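Local coordinates for bacteriocin immunity protein (Pseudomonas aeruginosa, PDB 6W0V) that probably protects the producing cell by binding the nuclease domain of its cognate toxin, pyocin S8, with which it forms a complex, at residues 40-45 against 70-75. The protein carries 1 engineered substitution. Numbering follows the deposited sequence.
Sequences AAQHPD and EWRAAN
In this four-helix colicin/pyocin immunity protein, an arginine of helix 61-74 hydrogen-bonds to the C-terminal end of helix 27-41, and a tryptophan one residue earlier packs against the turn that follows. Gln-42, with positive phi, takes the chain out of the helix, and Arg-72 NH1 donates two hydrogen bonds here. One is nearly straight (175°) and short, 2.7 Å from Arg-72 NH1 to Gln-42 OE1, using an in-plane lone pair of the side-chain carbonyl. The other, 2.9 Å from Arg-72 NH1 to Ala-41 O, meets the backbone carbonyl from above its plane, although the oxygen itself lies in the plane of the guanidinium. The arginine chain bends at chi3 (66°) to arrive there, whereas Gln-42 runs extended beyond CG and crosses it at about a right angle. A water donates to Gln-42 OE1 and accepts from Arg-72 NH2, closing a ring of bonds, while NH2 also bonds Pro-78 O. The positive charge would be expected to suit the partial negative charge of the carbonyls at the helix C-terminus.

Aromatic and CH-pi packing centres on Trp-71, whose CG is anti to the backbone N. Pro-44 meets one face of the indole tip to tip in a CH-pi contact, its CD 3.5 Å from the centroid of the Trp-71 six-membered ring. His-43 crosses the indole obliquely, planes 48° apart, with CD2 3.4 Å from Trp-71 CB. Its imidazole is steadied in the turn by the Asp-45 N to His-43 ND1 bond, and Pro-44 O bonds Lys-84 of the pyocin S8 chain, so the turn also reaches the toxin. On the opposite indole face lies the amide of Asn-75, whose ND2 donates to Trp-71 O at 2.7 Å.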
loop_
_atom_site.group_PDB
_atom_site.type_symbol
_atom_site.label_atom_id
_atom_site.label_comp_id
_atom_site.label_asym_id
_atom_site.label_seq_id
_atom_site.Cartn_x
_atom_site.Cartn_y
_atom_site.Cartn_z
ATOM N N ALA B 40 -3.833 10.976 -14.101
ATOM C CA ALA B 40 -4.848 11.922 -14.621
ATOM C C ALA B 40 -4.923 13.116 -13.677
ATOM O O ALA B 40 -4.971 14.250 -14.162
ATOM C CB ALA B 40 -6.182 11.246 -14.737
ATOM N N ALA B 41 -4.975 12.861 -12.374
ATOM C CA ALA B 41 -5.301 13.909 -11.382
ATOM C C ALA B 41 -4.287 15.046 -11.480
ATOM O O ALA B 41 -4.683 16.197 -11.327
ATOM C CB ALA B 41 -5.336 13.351 -9.996
ATOM N N GLN B 42 -3.011 14.724 -11.669
ATOM C CA GLN B 42 -1.895 15.692 -11.615
ATOM C C GLN B 42 -1.914 16.416 -10.281
ATOM O O GLN B 42 -1.507 17.585 -10.215
ATOM C CB GLN B 42 -1.978 16.695 -12.750
ATOM C CG GLN B 42 -1.873 16.045 -14.105
ATOM C CD GLN B 42 -2.147 17.093 -15.140
ATOM O OE1 GLN B 42 -3.295 17.387 -15.423
ATOM N NE2 GLN B 42 -1.095 17.696 -15.660
ATOM N N HIS B 43 -2.379 15.730 -9.254
ATOM C CA HIS B 43 -2.339 16.279 -7.890
ATOM C C HIS B 43 -0.909 16.154 -7.410
ATOM O O HIS B 43 -0.318 15.089 -7.551
ATOM C CB HIS B 43 -3.304 15.555 -6.980
ATOM C CG HIS B 43 -3.536 16.337 -5.751
ATOM N ND1 HIS B 43 -2.555 16.554 -4.821
ATOM C CD2 HIS B 43 -4.610 17.046 -5.357
ATOM C CE1 HIS B 43 -3.032 17.321 -3.863
ATOM N NE2 HIS B 43 -4.298 17.638 -4.174
ATOM N N PRO B 44 -0.313 17.212 -6.836
ATOM C CA PRO B 44 1.059 17.142 -6.350
ATOM C C PRO B 44 1.259 16.036 -5.309
ATOM O O PRO B 44 2.355 15.578 -5.162
ATOM C CB PRO B 44 1.334 18.506 -5.709
ATOM C CG PRO B 44 -0.028 19.155 -5.588
ATOM C CD PRO B 44 -0.903 18.542 -6.660
ATOM N N ASP B 45 0.194 15.643 -4.617
ATOM C CA ASP B 45 0.266 14.669 -3.503
ATOM C C ASP B 45 0.121 13.264 -4.072
ATOM O O ASP B 45 0.277 12.304 -3.306
ATOM C CB ASP B 45 -0.755 14.997 -2.420
ATOM C CG ASP B 45 -0.422 16.292 -1.709
ATOM O OD1 ASP B 45 0.758 16.715 -1.780
ATOM O OD2 ASP B 45 -1.325 16.854 -1.085
ATOM N N GLU B 70 -10.921 19.816 -6.774
ATOM C CA GLU B 70 -10.654 21.132 -6.159
ATOM C C GLU B 70 -9.267 21.573 -6.576
ATOM O O GLU B 70 -9.069 22.732 -6.927
ATOM C CB GLU B 70 -10.733 21.091 -4.650
ATOM C CG GLU B 70 -12.148 21.034 -4.174
ATOM C CD GLU B 70 -12.250 21.285 -2.691
ATOM O OE1 GLU B 70 -11.234 21.133 -1.993
ATOM O OE2 GLU B 70 -13.334 21.634 -2.254
ATOM N N TRP B 71 -8.322 20.655 -6.526
ATOM C CA TRP B 71 -6.943 21.038 -6.833
ATOM C C TRP B 71 -6.853 21.488 -8.288
ATOM O O TRP B 71 -6.259 22.540 -8.578
ATOM C CB TRP B 71 -6.011 19.877 -6.527
ATOM C CG TRP B 71 -4.649 20.453 -6.535
ATOM C CD1 TRP B 71 -4.059 21.187 -5.551
ATOM C CD2 TRP B 71 -3.813 20.549 -7.683
ATOM N NE1 TRP B 71 -2.858 21.666 -5.985
ATOM C CE2 TRP B 71 -2.682 21.291 -7.288
ATOM C CE3 TRP B 71 -3.893 20.037 -8.979
ATOM C CZ2 TRP B 71 -1.640 21.559 -8.163
ATOM C CZ3 TRP B 71 -2.847 20.285 -9.834
ATOM C CH2 TRP B 71 -1.744 21.035 -9.429
ATOM N N ARG B 72 -7.451 20.721 -9.185
ATOM C CA ARG B 72 -7.393 21.027 -10.629
ATOM C C ARG B 72 -8.118 22.339 -10.884
ATOM O O ARG B 72 -7.560 23.180 -11.582
ATOM C CB ARG B 72 -8.033 19.891 -11.409
ATOM C CG ARG B 72 -7.180 18.641 -11.318
ATOM C CD ARG B 72 -7.768 17.511 -12.099
ATOM N NE ARG B 72 -7.729 17.856 -13.496
ATOM C CZ ARG B 72 -6.665 17.804 -14.281
ATOM N NH1 ARG B 72 -5.512 17.342 -13.821
ATOM N NH2 ARG B 72 -6.778 18.168 -15.546
ATOM N N ALA B 73 -9.299 22.487 -10.295
ATOM C CA ALA B 73 -10.127 23.684 -10.531
ATOM C C ALA B 73 -9.382 24.916 -10.023
ATOM O O ALA B 73 -9.561 25.971 -10.618
ATOM C CB ALA B 73 -11.467 23.521 -9.890
ATOM N N ALA B 74 -8.596 24.799 -8.954
ATOM C CA ALA B 74 -7.897 25.946 -8.330
ATOM C C ALA B 74 -6.570 26.208 -9.045
ATOM O O ALA B 74 -5.973 27.263 -8.818
ATOM C CB ALA B 74 -7.675 25.688 -6.865
ATOM N N ASN B 75 -6.084 25.250 -9.841
ATOM C CA ASN B 75 -4.708 25.329 -10.378
ATOM C C ASN B 75 -4.718 25.255 -11.899
ATOM O O ASN B 75 -3.725 24.845 -12.467
ATOM C CB ASN B 75 -3.838 24.255 -9.735
ATOM C CG ASN B 75 -3.576 24.607 -8.291
ATOM O OD1 ASN B 75 -2.712 25.433 -8.004
ATOM N ND2 ASN B 75 -4.381 24.069 -7.396
HETATM O O HOH W 1 -4.723 18.215 -17.337
#